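Long-range contact in coiled-coil quantitatively-enriched protein 1 (Schizosaccharomyces pombe, PDB 7CUJ), which acts in the meiotic bouquet, linking telomeres to the meiotic centrosome, and is required for telomere length regulation and chromosome segregation: residues A[122-127]-A[185-190]. Residues are numbered along the deposited sequence; the frame is centred on the assembly and turned at random.
Sequences FFLFIS and ATIFYD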
loop_
_atom_site.group_PDB
_atom_site.type_symbol
_atom_site.label_atom_id
_atom_site.label_comp_id
_atom_site.label_asym_id
_atom_site.label_seq_id
_atom_site.Cartn_x
_atom_site.Cartn_y
_atom_site.Cartn_z
ATOM N N PHE A 122 15.029 -12.630 -41.016
ATOM C CA PHE A 122 14.818 -11.890 -39.781
ATOM C C PHE A 122 15.130 -12.760 -38.568
ATOM O O PHE A 122 14.860 -13.958 -38.566
ATOM C CB PHE A 122 13.378 -11.385 -39.665
ATOM C CG PHE A 122 13.070 -10.143 -40.460
ATOM C CD1 PHE A 122 13.664 -8.929 -40.147
ATOM C CD2 PHE A 122 12.177 -10.188 -41.517
ATOM C CE1 PHE A 122 13.376 -7.789 -40.884
ATOM C CE2 PHE A 122 11.887 -9.048 -42.251
ATOM C CZ PHE A 122 12.489 -7.851 -41.935
ATOM N N PHE A 123 15.700 -12.118 -37.542
ATOM C CA PHE A 123 15.807 -12.663 -36.199
ATOM C C PHE A 123 14.964 -11.806 -35.260
ATOM O O PHE A 123 15.191 -10.602 -35.154
ATOM C CB PHE A 123 17.258 -12.635 -35.715
ATOM C CG PHE A 123 18.028 -13.914 -35.919
ATOM C CD1 PHE A 123 17.981 -14.928 -34.974
ATOM C CD2 PHE A 123 18.807 -14.101 -37.052
ATOM C CE1 PHE A 123 18.692 -16.106 -35.160
ATOM C CE2 PHE A 123 19.518 -15.277 -37.238
ATOM C CZ PHE A 123 19.459 -16.276 -36.291
ATOM N N LEU A 124 13.991 -12.435 -34.590
ATOM C CA LEU A 124 13.185 -11.750 -33.593
ATOM C C LEU A 124 13.467 -12.341 -32.213
ATOM O O LEU A 124 13.378 -13.551 -32.016
ATOM C CB LEU A 124 11.700 -11.846 -33.963
ATOM C CG LEU A 124 10.740 -11.109 -33.028
ATOM C CD1 LEU A 124 9.665 -10.375 -33.811
ATOM C CD2 LEU A 124 10.114 -12.058 -32.013
ATOM N N PHE A 125 13.804 -11.462 -31.263
ATOM C CA PHE A 125 14.030 -11.855 -29.883
ATOM C C PHE A 125 12.817 -11.478 -29.038
ATOM O O PHE A 125 12.272 -10.383 -29.171
ATOM C CB PHE A 125 15.318 -11.229 -29.344
ATOM C CG PHE A 125 16.577 -11.915 -29.811
ATOM C CD1 PHE A 125 17.156 -11.585 -31.027
ATOM C CD2 PHE A 125 17.178 -12.897 -29.039
ATOM C CE1 PHE A 125 18.310 -12.223 -31.460
ATOM C CE2 PHE A 125 18.336 -13.529 -29.467
ATOM C CZ PHE A 125 18.899 -13.193 -30.679
ATOM N N ILE A 126 12.406 -12.409 -28.170
ATOM C CA ILE A 126 11.258 -12.224 -27.298
ATOM C C ILE A 126 11.546 -12.935 -25.977
ATOM O O ILE A 126 12.067 -14.048 -25.973
ATOM C CB ILE A 126 9.964 -12.717 -27.987
ATOM C CG1 ILE A 126 8.702 -12.348 -27.202
ATOM C CG2 ILE A 126 10.028 -14.206 -28.300
ATOM C CD1 ILE A 126 7.422 -12.496 -27.996
ATOM N N SER A 127 11.219 -12.277 -24.859
ATOM C CA SER A 127 11.643 -12.748 -23.549
ATOM C C SER A 127 10.513 -13.497 -22.843
ATOM O O SER A 127 10.266 -13.277 -21.660
ATOM C CB SER A 127 12.177 -11.611 -22.707
ATOM O OG SER A 127 11.159 -10.659 -22.446
ATOM N N ALA A 185 18.533 -9.335 -40.491
ATOM C CA ALA A 185 17.988 -8.225 -39.719
ATOM C C ALA A 185 17.475 -8.725 -38.367
ATOM O O ALA A 185 17.073 -9.881 -38.251
ATOM C CB ALA A 185 16.909 -7.529 -40.515
ATOM N N THR A 186 17.487 -7.845 -37.353
ATOM C CA THR A 186 17.187 -8.225 -35.978
ATOM C C THR A 186 16.066 -7.358 -35.403
ATOM O O THR A 186 16.140 -6.132 -35.439
ATOM C CB THR A 186 18.434 -8.160 -35.084
ATOM O OG1 THR A 186 19.486 -8.879 -35.726
ATOM C CG2 THR A 186 18.210 -8.736 -33.704
ATOM N N ILE A 187 15.038 -8.018 -34.853
ATOM C CA ILE A 187 13.922 -7.349 -34.201
ATOM C C ILE A 187 13.865 -7.789 -32.739
ATOM O O ILE A 187 13.880 -8.981 -32.436
ATOM C CB ILE A 187 12.587 -7.639 -34.920
ATOM C CG1 ILE A 187 12.653 -7.321 -36.416
ATOM C CG2 ILE A 187 11.440 -6.901 -34.242
ATOM C CD1 ILE A 187 11.628 -8.063 -37.244
ATOM N N PHE A 188 13.782 -6.804 -31.840
ATOM C CA PHE A 188 13.506 -7.070 -30.439
ATOM C C PHE A 188 12.028 -6.818 -30.172
ATOM O O PHE A 188 11.560 -5.685 -30.273
ATOM C CB PHE A 188 14.421 -6.236 -29.542
ATOM C CG PHE A 188 15.844 -6.729 -29.542
ATOM C CD1 PHE A 188 16.266 -7.671 -28.616
ATOM C CD2 PHE A 188 16.746 -6.292 -30.501
ATOM C CE1 PHE A 188 17.569 -8.143 -28.630
ATOM C CE2 PHE A 188 18.049 -6.765 -30.515
ATOM C CZ PHE A 188 18.458 -7.688 -29.578
ATOM N N TYR A 189 11.304 -7.900 -29.856
ATOM C CA TYR A 189 9.883 -7.803 -29.564
ATOM C C TYR A 189 9.671 -6.914 -28.339
ATOM O O TYR A 189 8.687 -6.182 -28.268
ATOM C CB TYR A 189 9.254 -9.190 -29.396
ATOM C CG TYR A 189 7.778 -9.164 -29.081
ATOM C CD1 TYR A 189 6.832 -9.184 -30.095
ATOM C CD2 TYR A 189 7.324 -9.103 -27.771
ATOM C CE1 TYR A 189 5.474 -9.152 -29.816
ATOM C CE2 TYR A 189 5.970 -9.074 -27.474
ATOM C CZ TYR A 189 5.043 -9.096 -28.501
ATOM O OH TYR A 189 3.709 -9.068 -28.220
ATOM N N ASP A 190 10.611 -6.983 -27.389
ATOM C CA ASP A 190 10.478 -6.303 -26.110
ATOM C C ASP A 190 11.852 -5.878 -25.596
ATOM O O ASP A 190 12.870 -6.460 -25.972
ATOM C CB ASP A 190 9.724 -7.167 -25.093
ATOM C CG ASP A 190 10.402 -8.497 -24.813
ATOM O OD1 ASP A 190 11.420 -8.500 -24.085
ATOM O OD2 ASP A 190 9.918 -9.518 -25.342
#
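D190 holds CG between its backbone N and carbonyl carbon (chi1 60°), which sets CG on the side of S127; I126 has CG1 anti to N, placing it beside Y189, from where the extended chain carries CD1 over the ring. OD2 of D190 accepts S127 N at 3.1 Å through its syn lone pair, while S127 OG donates to D190 OD1 at 2.7 Å from above the carboxylate plane. OD1 also caps A193 N at the start of helix 191-200, so three bonds fix the group. An alanine at D190 would probably leave S127 N and OG without these acceptors and the helix start uncapped. I126 CD1 lies 3.6 Å from the Y189 centroid, 21° off the normal, a CH-pi contact. Earlier along both strands, the F125 and F188 rings lie side by side, planes at 18° yet slid so far that overlap is slight; F188 CD1 meets F125 CB at 3.8 Å. I187 splits its branches: CD1 meets F122 CD1 at 3.7 Å, CG2 meets L124 CD1. Backbone bonds alternate in parallel register, from F123 N to A185 O (2.7 Å) through Y189 N to F125 O (2.8 Å). Adjacent central strands, each ending before a helix, characterise the parallel alpha/beta sheet of this portion of the protein.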